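PDB 2WAN: pullulanase from Bacillus acidopullulyticus, which hydrolyses the alpha-1,6-glucosidic linkages of pullulan and probably the alpha-1,6 branch points of starch polysaccharides such as amylopectin. Local coordinates for residues T165-G170 with D185-L190; T209-I214 with G226-L231; G236-T241 with D253-P258. All coordinates share one frame; numbering follows the deposited sequence.

Contact 1. Residues T165-G170 with D185-L190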
loop_
_atom_site.group_PDB
_atom_site.type_symbol
_atom_site.label_atom_id
_atom_site.label_comp_id
_atom_site.label_asym_id
_atom_site.label_seq_id
_atom_site.Cartn_x
_atom_site.Cartn_y
_atom_site.Cartn_z
ATOM N N THR A 165 19.084 23.286 5.018
ATOM C CA THR A 165 19.955 22.426 4.239
ATOM C C THR A 165 21.114 23.306 3.782
ATOM O O THR A 165 20.962 24.096 2.856
ATOM C CB THR A 165 19.204 21.826 3.023
ATOM O OG1 THR A 165 18.034 21.146 3.484
ATOM C CG2 THR A 165 20.077 20.836 2.258
ATOM N N ALA A 166 22.245 23.164 4.467
ATOM C CA ALA A 166 23.441 23.967 4.219
ATOM C C ALA A 166 24.612 23.049 3.916
ATOM O O ALA A 166 25.058 22.284 4.772
ATOM C CB ALA A 166 23.745 24.850 5.415
ATOM N N VAL A 167 25.102 23.131 2.683
ATOM C CA VAL A 167 26.158 22.253 2.210
ATOM C C VAL A 167 27.424 23.057 1.948
ATOM O O VAL A 167 27.383 24.086 1.258
ATOM C CB VAL A 167 25.736 21.536 0.900
ATOM C CG1 VAL A 167 26.917 20.765 0.298
ATOM C CG2 VAL A 167 24.507 20.625 1.131
ATOM N N LEU A 168 28.537 22.582 2.500
ATOM C CA LEU A 168 29.851 23.162 2.241
ATOM C C LEU A 168 30.271 22.831 0.811
ATOM O O LEU A 168 30.406 21.654 0.435
ATOM C CB LEU A 168 30.880 22.638 3.239
ATOM C CG LEU A 168 32.336 23.086 3.093
ATOM C CD1 LEU A 168 32.483 24.546 3.433
ATOM C CD2 LEU A 168 33.226 22.263 3.996
ATOM N N VAL A 169 30.461 23.876 0.012
ATOM C CA VAL A 169 30.826 23.707 -1.391
ATOM C C VAL A 169 32.147 24.377 -1.707
ATOM O O VAL A 169 32.481 25.410 -1.119
ATOM C CB VAL A 169 29.728 24.247 -2.341
ATOM C CG1 VAL A 169 28.481 23.424 -2.209
ATOM C CG2 VAL A 169 29.421 25.710 -2.043
ATOM N N GLY A 170 32.888 23.801 -2.651
ATOM C CA GLY A 170 34.159 24.379 -3.089
ATOM C C GLY A 170 35.082 23.331 -3.659
ATOM O O GLY A 170 34.637 22.231 -4.008
ATOM N N ASP A 185 24.428 19.814 -4.212
ATOM C CA ASP A 185 23.479 18.747 -3.895
ATOM C C ASP A 185 24.125 17.471 -3.324
ATOM O O ASP A 185 23.446 16.467 -3.118
ATOM C CB ASP A 185 22.569 18.449 -5.096
ATOM C CG ASP A 185 23.332 17.953 -6.316
ATOM O OD1 ASP A 185 24.578 18.081 -6.369
ATOM O OD2 ASP A 185 22.667 17.428 -7.236
ATOM N N ASP A 186 25.430 17.524 -3.061
ATOM C CA ASP A 186 26.142 16.405 -2.439
ATOM C C ASP A 186 26.103 16.533 -0.909
ATOM O O ASP A 186 26.832 17.337 -0.329
ATOM C CB ASP A 186 27.593 16.328 -2.947
ATOM C CG ASP A 186 28.233 14.950 -2.725
ATOM O OD1 ASP A 186 27.909 14.284 -1.719
ATOM O OD2 ASP A 186 29.065 14.530 -3.559
ATOM N N ASP A 187 25.258 15.722 -0.265
ATOM C CA ASP A 187 25.072 15.787 1.191
ATOM C C ASP A 187 26.214 15.165 1.988
ATOM O O ASP A 187 26.142 15.069 3.218
ATOM C CB ASP A 187 23.727 15.178 1.608
ATOM C CG ASP A 187 22.565 16.124 1.378
ATOM O OD1 ASP A 187 22.797 17.349 1.235
ATOM O OD2 ASP A 187 21.412 15.645 1.327
ATOM N N HIS A 188 27.267 14.755 1.290
ATOM C CA HIS A 188 28.487 14.303 1.937
ATOM C C HIS A 188 29.057 15.399 2.833
ATOM O O HIS A 188 29.591 15.107 3.900
ATOM C CB HIS A 188 29.526 13.902 0.899
ATOM C CG HIS A 188 30.201 12.603 1.196
ATOM N ND1 HIS A 188 31.209 12.484 2.130
ATOM C CD2 HIS A 188 30.010 11.364 0.685
ATOM C CE1 HIS A 188 31.610 11.227 2.180
ATOM N NE2 HIS A 188 30.901 10.527 1.312
ATOM N N THR A 189 28.940 16.655 2.387
ATOM C CA THR A 189 29.399 17.817 3.162
ATOM C C THR A 189 28.218 18.669 3.657
ATOM O O THR A 189 28.324 19.895 3.776
ATOM C CB THR A 189 30.385 18.709 2.355
ATOM O OG1 THR A 189 29.776 19.090 1.120
ATOM C CG2 THR A 189 31.689 17.974 2.073
ATOM N N LEU A 190 27.092 18.013 3.937
ATOM C CA LEU A 190 25.947 18.668 4.563
ATOM C C LEU A 190 26.291 18.997 6.007
ATOM O O LEU A 190 26.800 18.143 6.746
ATOM C CB LEU A 190 24.700 17.779 4.498
ATOM C CG LEU A 190 23.392 18.240 5.152
ATOM C CD1 LEU A 190 22.779 19.419 4.423
ATOM C CD2 LEU A 190 22.403 17.078 5.188
#
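T189 and L168 are joined by two polar bonds. The backbone N of L168 donates to T189 O over 3.0 Å, and the hydroxyl of T189 donates back, OG1 reaching L168 O at 2.7 Å on a lone pair in the carbonyl plane. OG1 can do so because it stands between the backbone N and the carbonyl carbon (chi1 55°), on a CB that points at the strand; Q173 OE1 is a further, weak partner of OG1. Together with A166, whose backbone bonds to L191, this L168 bond bridges L190 of the loop to V167 of strand 166-170, an outermost strand of the three-stranded antiparallel sheet of the X25 domain, so the loop continues along the margin of that sheet. The apolar contacts centre on V167 and L190. CD1 of L190 lies 3.9 Å from V167 CG2, the two side chains crossing at about a right angle, and 3.7 Å from T165 CG2. V167 CG1, anti to its backbone N, runs up to T189 OG1 at 3.4 Å. Inside the loop, D186 OD1 accepts from the backbone N of H188 at 3.1 Å, an Asx turn, while D187 OD1, close to V167 CG2, is hydrogen-bonded to H218.

Contact 2. Residues T209-I214 with G226-L231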
loop_
_atom_site.group_PDB
_atom_site.type_symbol
_atom_site.label_atom_id
_atom_site.label_comp_id
_atom_site.label_asym_id
_atom_site.label_seq_id
_atom_site.Cartn_x
_atom_site.Cartn_y
_atom_site.Cartn_z
ATOM N N THR A 209 45.927 25.321 -0.455
ATOM C CA THR A 209 45.000 26.450 -0.559
ATOM C C THR A 209 43.671 25.983 -1.148
ATOM O O THR A 209 43.645 25.232 -2.127
ATOM C CB THR A 209 45.582 27.589 -1.428
ATOM O OG1 THR A 209 45.924 27.078 -2.721
ATOM C CG2 THR A 209 46.831 28.176 -0.790
ATOM N N TYR A 210 42.571 26.424 -0.542
ATOM C CA TYR A 210 41.225 25.997 -0.943
ATOM C C TYR A 210 40.281 27.184 -1.080
ATOM O O TYR A 210 40.586 28.281 -0.625
ATOM C CB TYR A 210 40.639 25.048 0.102
ATOM C CG TYR A 210 41.415 23.770 0.314
ATOM C CD1 TYR A 210 41.158 22.639 -0.462
ATOM C CD2 TYR A 210 42.399 23.685 1.303
ATOM C CE1 TYR A 210 41.866 21.452 -0.262
ATOM C CE2 TYR A 210 43.113 22.507 1.510
ATOM C CZ TYR A 210 42.841 21.397 0.727
ATOM O OH TYR A 210 43.545 20.231 0.929
ATOM N N GLN A 211 39.135 26.953 -1.710
ATOM C CA GLN A 211 38.057 27.935 -1.720
ATOM C C GLN A 211 36.744 27.276 -1.356
ATOM O O GLN A 211 36.492 26.139 -1.750
ATOM C CB GLN A 211 37.926 28.595 -3.088
ATOM C CG GLN A 211 38.849 29.770 -3.302
ATOM C CD GLN A 211 38.487 30.539 -4.551
ATOM O OE1 GLN A 211 39.018 31.612 -4.810
ATOM N NE2 GLN A 211 37.561 29.997 -5.324
ATOM N N TYR A 212 35.905 27.990 -0.609
ATOM C CA TYR A 212 34.594 27.457 -0.271
ATOM C C TYR A 212 33.494 28.506 -0.090
ATOM O O TYR A 212 33.762 29.713 0.050
ATOM C CB TYR A 212 34.680 26.569 0.973
ATOM C CG TYR A 212 34.772 27.360 2.250
ATOM C CD1 TYR A 212 33.618 27.718 2.949
ATOM C CD2 TYR A 212 36.008 27.770 2.757
ATOM C CE1 TYR A 212 33.685 28.455 4.127
ATOM C CE2 TYR A 212 36.088 28.514 3.935
ATOM C CZ TYR A 212 34.917 28.847 4.613
ATOM O OH TYR A 212 34.962 29.580 5.775
ATOM N N LYS A 213 32.259 28.002 -0.106
ATOM C CA LYS A 213 31.053 28.726 0.252
ATOM C C LYS A 213 30.115 27.754 0.981
ATOM O O LYS A 213 30.423 26.560 1.139
ATOM C CB LYS A 213 30.329 29.261 -0.993
ATOM C CG LYS A 213 31.115 30.241 -1.845
ATOM C CD LYS A 213 30.181 31.016 -2.752
ATOM C CE LYS A 213 29.561 32.184 -1.991
ATOM N NZ LYS A 213 28.611 32.974 -2.807
ATOM N N ILE A 214 28.975 28.278 1.415
ATOM C CA ILE A 214 27.877 27.453 1.900
ATOM C C ILE A 214 26.707 27.653 0.949
ATOM O O ILE A 214 26.209 28.782 0.794
ATOM C CB ILE A 214 27.473 27.834 3.358
ATOM C CG1 ILE A 214 28.627 27.588 4.348
ATOM C CG2 ILE A 214 26.192 27.119 3.795
ATOM C CD1 ILE A 214 29.007 26.134 4.583
ATOM N N GLY A 226 29.076 36.591 0.359
ATOM C CA GLY A 226 28.997 37.249 -0.945
ATOM C C GLY A 226 29.978 36.684 -1.961
ATOM O O GLY A 226 29.658 36.557 -3.143
ATOM N N ASN A 227 31.168 36.321 -1.490
ATOM C CA ASN A 227 32.236 35.847 -2.358
ATOM C C ASN A 227 32.764 34.494 -1.908
ATOM O O ASN A 227 32.466 34.046 -0.796
ATOM C CB ASN A 227 33.383 36.871 -2.379
ATOM C CG ASN A 227 32.944 38.248 -2.885
ATOM O OD1 ASN A 227 32.228 38.370 -3.884
ATOM N ND2 ASN A 227 33.390 39.292 -2.194
ATOM N N ASN A 228 33.556 33.845 -2.763
ATOM C CA ASN A 228 34.282 32.639 -2.365
ATOM C C ASN A 228 35.239 32.953 -1.210
ATOM O O ASN A 228 35.871 34.019 -1.188
ATOM C CB ASN A 228 35.078 32.047 -3.546
ATOM C CG ASN A 228 34.200 31.675 -4.738
ATOM O OD1 ASN A 228 34.626 31.784 -5.895
ATOM N ND2 ASN A 228 32.977 31.249 -4.469
ATOM N N VAL A 229 35.347 32.030 -0.253
ATOM C CA VAL A 229 36.245 32.211 0.891
ATOM C C VAL A 229 37.546 31.439 0.672
ATOM O O VAL A 229 37.518 30.244 0.349
ATOM C CB VAL A 229 35.589 31.768 2.234
ATOM C CG1 VAL A 229 36.550 31.992 3.404
ATOM C CG2 VAL A 229 34.293 32.519 2.485
ATOM N N SER A 230 38.675 32.124 0.853
ATOM C CA SER A 230 40.005 31.498 0.774
ATOM C C SER A 230 40.401 30.841 2.089
ATOM O O SER A 230 40.250 31.437 3.159
ATOM C CB SER A 230 41.075 32.526 0.388
ATOM O OG SER A 230 40.802 33.077 -0.887
ATOM N N LEU A 231 40.926 29.621 1.981
ATOM C CA LEU A 231 41.362 28.821 3.127
ATOM C C LEU A 231 42.702 28.148 2.826
ATOM O O LEU A 231 42.795 27.315 1.920
ATOM C CB LEU A 231 40.304 27.757 3.471
ATOM C CG LEU A 231 40.622 26.656 4.494
ATOM C CD1 LEU A 231 40.587 27.197 5.907
ATOM C CD2 LEU A 231 39.645 25.503 4.361
#
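Y212 and V229 pack side by side on one face of the hairpin, pointing the same way. CB of V229 sits over the tyrosine ring, 3.9 Å from its centroid and offset toward the rim, a CH-pi contact, while CG1 reaches Y212 CE2 at 3.5 Å. The ring comes alongside V229 because the tyrosine CG is placed between its own backbone N and carbonyl carbon (chi1 78°). L231 CB meets the ring at its edge, and on the same face Y210 and L231 approach through their CB atoms at 4.3 Å.

These side chains are set in register by the backbone. Y212 and V229 form an antiparallel hydrogen-bonded pair, V229 N to Y212 O at 2.8 Å and Y212 N to V229 O at 2.9 Å; Y210 and L231 form the next such pair. Between them the non-hydrogen-bonded pair Q211 and S230 faces the other way. There the Q211 amide approaches N228 obliquely, and K213 passes N228 with CD 3.3 Å from ND2.

Further out, F242 meets the Y212 ring edge-to-face, L168 packs against it, and its hydroxyl bonds to D253. An alanine at Y212 would probably leave V229 without its aromatic partner and D253 without the phenol, opening a gap between the hairpin and strand 250-253. The beta hairpin of strands 208-216 and 223-233 thus presents two unlike faces: one largely apolar, turned to the second sheet of the X25 domain, where the Y212 hydroxyl is satisfied by the D253 carboxylate and that of Y210 by P206 O, the other polar, with N228 and S230 exposed to solvent and the ammonium of the buried K213 satisfied by S223 and P225 O.

Contact 3. Residues G236-T241 with D253-P258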
loop_
_atom_site.group_PDB
_atom_site.type_symbol
_atom_site.label_atom_id
_atom_site.label_comp_id
_atom_site.label_asym_id
_atom_site.label_seq_id
_atom_site.Cartn_x
_atom_site.Cartn_y
_atom_site.Cartn_z
ATOM N N GLY A 236 51.321 19.667 7.010
ATOM C CA GLY A 236 50.887 18.495 7.776
ATOM C C GLY A 236 49.388 18.255 7.814
ATOM O O GLY A 236 48.938 17.179 8.212
ATOM N N GLY A 237 48.613 19.254 7.398
ATOM C CA GLY A 237 47.157 19.151 7.397
ATOM C C GLY A 237 46.545 19.621 8.703
ATOM O O GLY A 237 47.257 19.860 9.681
ATOM N N GLU A 238 45.220 19.752 8.713
ATOM C CA GLU A 238 44.486 20.249 9.878
ATOM C C GLU A 238 43.018 19.834 9.821
ATOM O O GLU A 238 42.407 19.817 8.748
ATOM C CB GLU A 238 44.592 21.776 9.957
ATOM C CG GLU A 238 44.134 22.382 11.276
ATOM C CD GLU A 238 44.250 23.897 11.306
ATOM O OE1 GLU A 238 43.536 24.526 12.113
ATOM O OE2 GLU A 238 45.051 24.464 10.534
ATOM N N LYS A 239 42.462 19.490 10.978
ATOM C CA LYS A 239 41.026 19.301 11.116
ATOM C C LYS A 239 40.392 20.685 11.186
ATOM O O LYS A 239 40.792 21.522 12.003
ATOM C CB LYS A 239 40.703 18.494 12.377
ATOM C CG LYS A 239 39.256 18.023 12.467
ATOM C CD LYS A 239 38.938 17.487 13.859
ATOM C CE LYS A 239 37.451 17.222 14.027
ATOM N NZ LYS A 239 37.128 16.802 15.418
ATOM N N VAL A 240 39.427 20.935 10.308
ATOM C CA VAL A 240 38.796 22.246 10.219
ATOM C C VAL A 240 37.300 22.140 10.502
ATOM O O VAL A 240 36.629 21.214 10.044
ATOM C CB VAL A 240 39.027 22.902 8.831
ATOM C CG1 VAL A 240 38.500 24.337 8.807
ATOM C CG2 VAL A 240 40.506 22.877 8.455
ATOM N N THR A 241 36.786 23.087 11.273
ATOM C CA THR A 241 35.353 23.203 11.474
ATOM C C THR A 241 34.818 24.365 10.644
ATOM O O THR A 241 35.372 25.472 10.676
ATOM C CB THR A 241 34.995 23.360 12.970
ATOM O OG1 THR A 241 35.436 22.195 13.677
ATOM C CG2 THR A 241 33.488 23.511 13.168
ATOM N N ASP A 253 35.109 29.637 9.258
ATOM C CA ASP A 253 35.904 28.422 9.425
ATOM C C ASP A 253 36.873 28.623 10.586
ATOM O O ASP A 253 37.164 29.758 10.967
ATOM C CB ASP A 253 36.624 28.014 8.130
ATOM C CG ASP A 253 37.681 29.018 7.692
ATOM O OD1 ASP A 253 37.369 29.874 6.837
ATOM O OD2 ASP A 253 38.828 28.946 8.187
ATOM N N SER A 254 37.365 27.517 11.145
ATOM C CA SER A 254 38.187 27.557 12.356
ATOM C C SER A 254 39.635 27.998 12.114
ATOM O O SER A 254 40.373 28.245 13.070
ATOM C CB SER A 254 38.155 26.198 13.069
ATOM O OG SER A 254 38.685 25.177 12.236
ATOM N N VAL A 255 40.042 28.094 10.848
ATOM C CA VAL A 255 41.382 28.579 10.513
ATOM C C VAL A 255 41.387 30.101 10.377
ATOM O O VAL A 255 42.228 30.776 10.980
ATOM C CB VAL A 255 41.948 27.907 9.238
ATOM C CG1 VAL A 255 43.334 28.461 8.890
ATOM C CG2 VAL A 255 42.015 26.399 9.413
ATOM N N ASN A 256 40.451 30.635 9.590
ATOM C CA ASN A 256 40.315 32.085 9.417
ATOM C C ASN A 256 39.748 32.776 10.656
ATOM O O ASN A 256 40.015 33.958 10.886
ATOM C CB ASN A 256 39.452 32.425 8.196
ATOM C CG ASN A 256 40.123 32.061 6.879
ATOM O OD1 ASN A 256 41.248 32.469 6.608
ATOM N ND2 ASN A 256 39.419 31.301 6.045
ATOM N N HIS A 257 38.960 32.044 11.440
ATOM C CA HIS A 257 38.393 32.575 12.684
ATOM C C HIS A 257 38.477 31.524 13.797
ATOM O O HIS A 257 37.504 30.807 14.045
ATOM C CB HIS A 257 36.952 33.052 12.470
ATOM C CG HIS A 257 36.838 34.212 11.527
ATOM N ND1 HIS A 257 36.520 34.061 10.194
ATOM C CD2 HIS A 257 37.021 35.539 11.723
ATOM C CE1 HIS A 257 36.502 35.246 9.610
ATOM N NE2 HIS A 257 36.803 36.160 10.515
ATOM N N PRO A 258 39.647 31.434 14.465
ATOM C CA PRO A 258 39.987 30.346 15.396
ATOM C C PRO A 258 39.017 30.170 16.567
ATOM O O PRO A 258 38.424 29.098 16.709
ATOM C CB PRO A 258 41.391 30.725 15.893
ATOM C CG PRO A 258 41.936 31.630 14.845
ATOM C CD PRO A 258 40.753 32.401 14.348
HETATM O O HOH W 1 41.004 24.173 12.588
#
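A single water ties S254 to two points of the facing strand. It accepts from S254 OG at 2.6 Å and donates both to the carboxylate oxygen OE1 of E238, also at 2.6 Å, and to K239 O. The proton of the serine hydroxyl is thus spent on the water, and OG in turn accepts from the backbone N of T241 at 3.0 Å, in a nearly straight bond of 168°. The hydroxyl can serve both because OG lies between the backbone N and the carbonyl carbon (chi1 61°) on a CB directed at the strand. S254 N completes the grip by donating to T241 O, so side chain and backbone of one residue hold both polar backbone atoms of T241.

Beside this polar patch runs an apolar one. CG2 of V255 meets V240 CG2 at 3.9 Å, the two valines crossing at about a right angle, and lies 3.6 Å from E238 OE1, at the carboxylate end of a chain extended beyond CG. V240 CG1 in turn lies against the serine hydroxyl.

The loop is shaped from within by D253. Its OD2 receives the backbone N of N256 at 2.7 Å, from above the carboxylate plane, and OD1 takes N256 ND2 on its syn lone pair; OD1 also bonds to Y212 and ND2 to S230 O. This is an Asx motif at the end of strand 250-253, a helical turn, closed by H257 N on D253 O, by which the chain leaves the edge of the four-stranded antiparallel sheet of the beta-rich X25 domain.

In the fold
All three contacts lie in one beta-rich region far from the centre of the chain, and all are partly buried. Contact 1 has no exposed residue among those that touch; contact 2 sets buried Y212 and L231 against exposed N228 and S230. Contacts 1 and 2 share the three-stranded sheet: strands 166-170 and 208-216 are neighbours, joined by V169 O and K213 N. Contact 3 belongs to the four-stranded sheet and touches contact 2 through its turn, where D253 and N256 take up partners from the hairpin; contacts 1 and 3 do not touch. Contact 2 has a regular ladder, whereas contact 1 uses a threonine hydroxyl beside aliphatic groups and contact 3 serine and water.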